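Local coordinates for polycomb protein Sfmbt (Drosophila melanogaster, PDB 5J8Y), which pairs through its SAM domain with that of the Polycomb protein Scm, a contact that probably links the PhoRC complex to PRC1 at Polycomb response elements, at residues Asn21-His26 with Leu60-Leu65; Asp28-Asn33 with Met49-Met54. One frame throughout, in Å; residues are numbered along the deposited sequence.

Contact 1: residues Asn21-His26 with Leu60-Leu65; sequences NDCTAH and LKISDL
Leu65 gives the largest share of this contact, in which the turn of residues 21-26 lies against the helical residues 60-65. From its CB, which points at the turn, the side chain runs to CG, anti to the backbone N (chi1 175°), and there it forks. One branch, CD1, comes to rest against the carboxamide of Asn21, 3.5 Å from CG of that residue and almost evenly spaced from its oxygen and nitrogen. The other branch, CD2, takes the aliphatic root of the same residue, 3.7 Å from Asn21 CB, and also meets the sulfur of Cys23, with CD2 of Leu65 and SG of Cys23 4.1 Å apart. The side chains of Asn21 and Leu65 cross obliquely, so the polar amide lies along a methyl group and gains no hydrogen bond from it; ND2 of Asn21 bonds instead to the backbone O of Phe17.

One helical turn earlier, Ile62 sends CD1 toward the same sulfur, at 3.6 Å from Cys23 SG, and only grazes the His26 ring, with CD1 of Ile62 4.5 Å from its CD2. Cys23 SG, anti to its own carbonyl carbon, thus meets two aliphatic tips, both on the side facing the helix. An alanine in place of Leu65 would remove both methyl branches and would probably loosen the packing on Asn21 and Cys23.

The turn itself begins as a Schellman motif closing helix 11-20: Asp22, with positive phi, is its C-prime residue, and the amide of Cys23 returns to the carbonyl of Leu18. Leu18 also touches Cys23 and Ile62. Such packing of an interhelical turn on the long C-terminal helix belongs to the five-helix bundle of the SAM domain.

Contact 2: residues Asp28-Asn33 with Met49-Met54; sequences DTFSRN and MPLLGM
Within the helical bundle of the SAM domain, helix 27-32, with Asn33 just after it, meets the end of helix 45-51 and the residue that follows. Helix 45-51 closes in a Schellman motif: Gly53, with positive phi, is the C-prime residue there, and the carbonyl O of Met49 accepts from the amides of both Leu52 and Met54.

Apolar packing centres on Leu51, the largest contributor of buried surface. Its CD1 branch approaches the ring of Phe30, lying 3.7 Å from CE1 of that ring and forming an off-centre CH-pi contact, 30° from the ring normal. The two side chains cross at about a right angle. Leu52 adds a looser touch, its CD2 reaching 4.2 Å from the same CE1 of Phe30. Beyond the pair of segments, Phe30 also packs on Val14 and Leu18 of helix 11-20, and Ile35 touches both Phe30 and Leu51.

The second branch of Leu51 turns to a more polar neighbour. Its CD2 meets the Asn33 carboxamide tip to tip, 3.2 Å from ND2, while Thr29 slides past in the opposite sense and brings its methyl CG2 to 3.3 Å from the carbonyl O of Leu51.

No direct hydrogen bond crosses between the segments; one water does the bridging. It donates to Leu51 O at 3.0 Å and also bonds to Thr29 OG1, which the first torsion holds anti to its own carbonyl carbon, with CG2 swung beside that carbon.

Hydrogen bonding at the end of helix 27-32 ties down the Asn33 carboxamide. The backbone O of Thr29 is gripped twice from Asn33, by its amide N and by ND2; the latter bond is 2.7 Å long and nearly straight at 165°, its donor lying above the Thr29 carbonyl plane.

Contacts 1 and 2 have centres 11 Å apart in a single SAM domain, and contact 2 is nested in the chain between the two halves of contact 1: 21-26, then 28-33, 49-54 and finally 60-65. The turn of contact 1 leads straight into helix 27-32, and helices 45-51 and 56-71 are likewise consecutive. Leu52 joins the two, packing on both His26 and Ile62, while the Phe30 ring touches Ile62. Through these touches the two contacts join, and helices 27-32, 45-51 and 56-71 pack together. On the outer side, Lys61 forms a salt bridge with Asp38 of the Scm chain, and Met49 and Met54 pack on that partner too.

Contact 1: residues Asn21-His26 with Leu60-Leu65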
loop_
_atom_site.group_PDB
_atom_site.type_symbol
_atom_site.label_atom_id
_atom_site.label_comp_id
_atom_site.label_asym_id
_atom_site.label_seq_id
_atom_site.Cartn_x
_atom_site.Cartn_y
_atom_site.Cartn_z
ATOM N N ASN C 21 14.878 4.196 -0.545
ATOM C CA ASN C 21 13.530 4.554 -0.110
ATOM C C ASN C 21 12.925 3.469 0.776
ATOM O O ASN C 21 11.705 3.325 0.859
ATOM C CB ASN C 21 12.631 4.818 -1.319
ATOM C CG ASN C 21 13.001 6.093 -2.048
ATOM O OD1 ASN C 21 12.843 7.190 -1.516
ATOM N ND2 ASN C 21 13.493 5.955 -3.274
ATOM N N ASP C 22 13.797 2.713 1.437
ATOM C CA ASP C 22 13.392 1.690 2.399
ATOM C C ASP C 22 12.486 0.623 1.787
ATOM O O ASP C 22 11.544 0.161 2.432
ATOM C CB ASP C 22 12.687 2.339 3.593
ATOM C CG ASP C 22 13.507 3.450 4.221
ATOM O OD1 ASP C 22 14.404 3.142 5.034
ATOM O OD2 ASP C 22 13.251 4.630 3.906
ATOM N N CYS C 23 12.778 0.235 0.549
ATOM C CA CYS C 23 12.062 -0.857 -0.109
ATOM C C CYS C 23 13.047 -1.930 -0.564
ATOM O O CYS C 23 12.835 -2.592 -1.580
ATOM C CB CYS C 23 11.249 -0.335 -1.297
ATOM S SG CYS C 23 9.846 0.710 -0.835
ATOM N N THR C 24 14.139 -2.035 0.162
ATOM C CA THR C 24 15.158 -3.022 -0.101
ATOM C C THR C 24 14.594 -4.385 -0.322
ATOM O O THR C 24 15.115 -5.107 -1.112
ATOM C CB THR C 24 16.155 -3.135 1.014
ATOM O OG1 THR C 24 16.655 -1.864 1.357
ATOM C CG2 THR C 24 17.242 -4.006 0.664
ATOM N N ALA C 25 13.530 -4.729 0.361
ATOM C CA ALA C 25 12.974 -6.069 0.293
ATOM C C ALA C 25 12.449 -6.500 -1.061
ATOM O O ALA C 25 12.226 -7.665 -1.281
ATOM C CB ALA C 25 11.933 -6.283 1.370
ATOM N N HIS C 26 12.133 -5.552 -1.913
ATOM C CA HIS C 26 11.543 -5.845 -3.192
ATOM C C HIS C 26 12.498 -5.786 -4.414
ATOM O O HIS C 26 12.142 -6.140 -5.520
ATOM C CB HIS C 26 10.361 -4.907 -3.367
ATOM C CG HIS C 26 9.495 -4.819 -2.159
ATOM N ND1 HIS C 26 8.582 -5.778 -1.841
ATOM C CD2 HIS C 26 9.419 -3.896 -1.190
ATOM C CE1 HIS C 26 7.970 -5.445 -0.732
ATOM N NE2 HIS C 26 8.436 -4.290 -0.338
ATOM N N LEU C 60 0.690 -0.642 -2.513
ATOM C CA LEU C 60 0.307 0.732 -2.409
ATOM C C LEU C 60 1.496 1.635 -2.109
ATOM O O LEU C 60 1.599 2.705 -2.597
ATOM C CB LEU C 60 -0.776 0.910 -1.410
ATOM C CG LEU C 60 -2.189 0.734 -1.939
ATOM C CD1 LEU C 60 -3.135 0.591 -0.796
ATOM C CD2 LEU C 60 -2.672 1.779 -2.934
ATOM N N LYS C 61 2.382 1.146 -1.291
ATOM C CA LYS C 61 3.552 1.873 -0.910
ATOM C C LYS C 61 4.462 2.107 -2.101
ATOM O O LYS C 61 4.960 3.170 -2.281
ATOM C CB LYS C 61 4.279 1.190 0.215
ATOM C CG LYS C 61 3.820 1.568 1.612
ATOM C CD LYS C 61 4.400 0.592 2.615
ATOM C CE LYS C 61 4.020 0.827 4.035
ATOM N NZ LYS C 61 4.478 -0.265 4.867
ATOM N N ILE C 62 4.635 1.088 -2.919
ATOM C CA ILE C 62 5.441 1.171 -4.132
ATOM C C ILE C 62 4.766 2.069 -5.167
ATOM O O ILE C 62 5.430 2.871 -5.819
ATOM C CB ILE C 62 5.692 -0.233 -4.737
ATOM C CG1 ILE C 62 6.654 -1.035 -3.853
ATOM C CG2 ILE C 62 6.249 -0.138 -6.156
ATOM C CD1 ILE C 62 8.049 -0.449 -3.728
ATOM N N SER C 63 3.451 1.931 -5.322
ATOM C CA SER C 63 2.710 2.791 -6.242
ATOM C C SER C 63 2.897 4.254 -5.852
ATOM O O SER C 63 3.128 5.109 -6.706
ATOM C CB SER C 63 1.225 2.433 -6.251
ATOM O OG SER C 63 0.508 3.272 -7.143
ATOM N N ASP C 64 2.808 4.526 -4.553
ATOM C CA ASP C 64 2.960 5.881 -4.033
ATOM C C ASP C 64 4.359 6.421 -4.301
ATOM O O ASP C 64 4.531 7.572 -4.700
ATOM C CB ASP C 64 2.677 5.912 -2.532
ATOM C CG ASP C 64 2.732 7.312 -1.959
ATOM O OD1 ASP C 64 2.060 8.209 -2.514
ATOM O OD2 ASP C 64 3.453 7.519 -0.960
ATOM N N LEU C 65 5.357 5.578 -4.065
ATOM C CA LEU C 65 6.749 5.954 -4.267
ATOM C C LEU C 65 7.020 6.321 -5.726
ATOM O O LEU C 65 7.687 7.318 -6.007
ATOM C CB LEU C 65 7.663 4.813 -3.820
ATOM C CG LEU C 65 9.162 4.979 -4.062
ATOM C CD1 LEU C 65 9.705 6.203 -3.340
ATOM C CD2 LEU C 65 9.893 3.720 -3.624
#

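Contact 2: residues Asp28-Asn33 with Met49-Met54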
loop_
_atom_site.group_PDB
_atom_site.type_symbol
_atom_site.label_atom_id
_atom_site.label_comp_id
_atom_site.label_asym_id
_atom_site.label_seq_id
_atom_site.Cartn_x
_atom_site.Cartn_y
_atom_site.Cartn_z
ATOM N N ASP C 28 14.975 -7.689 -5.406
ATOM C CA ASP C 28 15.266 -8.919 -6.112
ATOM C C ASP C 28 14.123 -9.351 -7.044
ATOM O O ASP C 28 14.368 -9.813 -8.163
ATOM C CB ASP C 28 15.818 -10.071 -5.215
ATOM C CG ASP C 28 17.031 -9.667 -4.279
ATOM O OD1 ASP C 28 17.740 -8.712 -4.553
ATOM O OD2 ASP C 28 17.273 -10.362 -3.247
ATOM N N THR C 29 12.878 -9.183 -6.608
ATOM C CA THR C 29 11.732 -9.468 -7.479
ATOM C C THR C 29 11.707 -8.536 -8.691
ATOM O O THR C 29 11.434 -8.925 -9.806
ATOM C CB THR C 29 10.386 -9.391 -6.756
ATOM O OG1 THR C 29 10.455 -10.102 -5.519
ATOM C CG2 THR C 29 9.371 -9.997 -7.581
ATOM N N PHE C 30 12.037 -7.302 -8.423
ATOM C CA PHE C 30 12.062 -6.298 -9.434
ATOM C C PHE C 30 13.154 -6.628 -10.491
ATOM O O PHE C 30 12.945 -6.482 -11.669
ATOM C CB PHE C 30 12.229 -4.942 -8.800
ATOM C CG PHE C 30 10.940 -4.207 -8.612
ATOM C CD1 PHE C 30 9.904 -4.806 -7.982
ATOM C CD2 PHE C 30 10.769 -2.926 -9.076
ATOM C CE1 PHE C 30 8.699 -4.155 -7.821
ATOM C CE2 PHE C 30 9.579 -2.273 -8.898
ATOM C CZ PHE C 30 8.543 -2.889 -8.286
ATOM N N SER C 31 14.312 -7.064 -10.024
ATOM C CA SER C 31 15.438 -7.489 -10.874
ATOM C C SER C 31 15.146 -8.702 -11.669
ATOM O O SER C 31 15.362 -8.742 -12.844
ATOM C CB SER C 31 16.639 -7.793 -10.042
ATOM O OG SER C 31 17.200 -6.636 -9.595
ATOM N N ARG C 32 14.565 -9.676 -11.019
ATOM C CA ARG C 32 14.252 -10.910 -11.678
ATOM C C ARG C 32 13.304 -10.648 -12.796
ATOM O O ARG C 32 13.435 -11.232 -13.824
ATOM C CB ARG C 32 13.626 -11.894 -10.719
ATOM C CG ARG C 32 14.558 -12.658 -9.834
ATOM C CD ARG C 32 13.719 -13.632 -9.026
ATOM N NE ARG C 32 12.904 -12.947 -8.061
ATOM C CZ ARG C 32 13.396 -12.421 -6.958
ATOM N NH1 ARG C 32 14.655 -12.513 -6.686
ATOM N NH2 ARG C 32 12.627 -11.810 -6.135
ATOM N N ASN C 33 12.351 -9.769 -12.594
ATOM C CA ASN C 33 11.442 -9.414 -13.646
ATOM C C ASN C 33 11.916 -8.310 -14.571
ATOM O O ASN C 33 11.185 -7.807 -15.399
ATOM C CB ASN C 33 10.133 -9.021 -13.045
ATOM C CG ASN C 33 9.440 -10.160 -12.461
ATOM O OD1 ASN C 33 8.769 -10.902 -13.147
ATOM N ND2 ASN C 33 9.616 -10.325 -11.183
ATOM N N MET C 49 0.813 -5.580 -8.134
ATOM C CA MET C 49 0.228 -6.515 -7.178
ATOM C C MET C 49 0.948 -7.878 -7.206
ATOM O O MET C 49 1.467 -8.298 -6.208
ATOM C CB MET C 49 -1.257 -6.670 -7.396
ATOM C CG MET C 49 -2.104 -5.594 -6.758
ATOM S SD MET C 49 -1.851 -5.348 -4.994
ATOM C CE MET C 49 -2.328 -6.937 -4.347
ATOM N N PRO C 50 1.036 -8.529 -8.361
ATOM C CA PRO C 50 1.752 -9.811 -8.411
ATOM C C PRO C 50 3.263 -9.675 -8.215
ATOM O O PRO C 50 3.896 -10.638 -7.783
ATOM C CB PRO C 50 1.432 -10.340 -9.814
ATOM C CG PRO C 50 1.066 -9.138 -10.607
ATOM C CD PRO C 50 0.391 -8.211 -9.646
ATOM N N LEU C 51 3.855 -8.525 -8.480
ATOM C CA LEU C 51 5.271 -8.319 -8.268
ATOM C C LEU C 51 5.587 -8.259 -6.811
ATOM O O LEU C 51 6.716 -8.290 -6.468
ATOM C CB LEU C 51 5.798 -7.031 -8.892
ATOM C CG LEU C 51 6.357 -7.026 -10.304
ATOM C CD1 LEU C 51 6.988 -5.710 -10.657
ATOM C CD2 LEU C 51 7.351 -8.145 -10.558
ATOM N N LEU C 52 4.585 -8.130 -5.970
ATOM C CA LEU C 52 4.793 -8.078 -4.526
ATOM C C LEU C 52 3.951 -9.121 -3.796
ATOM O O LEU C 52 3.536 -8.909 -2.658
ATOM C CB LEU C 52 4.470 -6.680 -3.998
ATOM C CG LEU C 52 5.276 -5.525 -4.599
ATOM C CD1 LEU C 52 4.885 -4.244 -3.919
ATOM C CD2 LEU C 52 6.769 -5.743 -4.464
ATOM N N GLY C 53 3.703 -10.245 -4.460
ATOM C CA GLY C 53 3.030 -11.372 -3.838
ATOM C C GLY C 53 1.582 -11.098 -3.485
ATOM O O GLY C 53 1.069 -11.620 -2.495
ATOM N N MET C 54 0.925 -10.280 -4.294
ATOM C CA MET C 54 -0.473 -9.965 -4.111
ATOM C C MET C 54 -0.738 -9.326 -2.742
ATOM O O MET C 54 -1.772 -9.523 -2.157
ATOM C CB MET C 54 -1.346 -11.208 -4.299
ATOM C CG MET C 54 -1.279 -11.837 -5.689
ATOM S SD MET C 54 -1.472 -10.705 -7.072
ATOM C CE MET C 54 -3.210 -10.344 -6.941
HETATM O O HOH W 1 8.537 -8.779 -4.116
#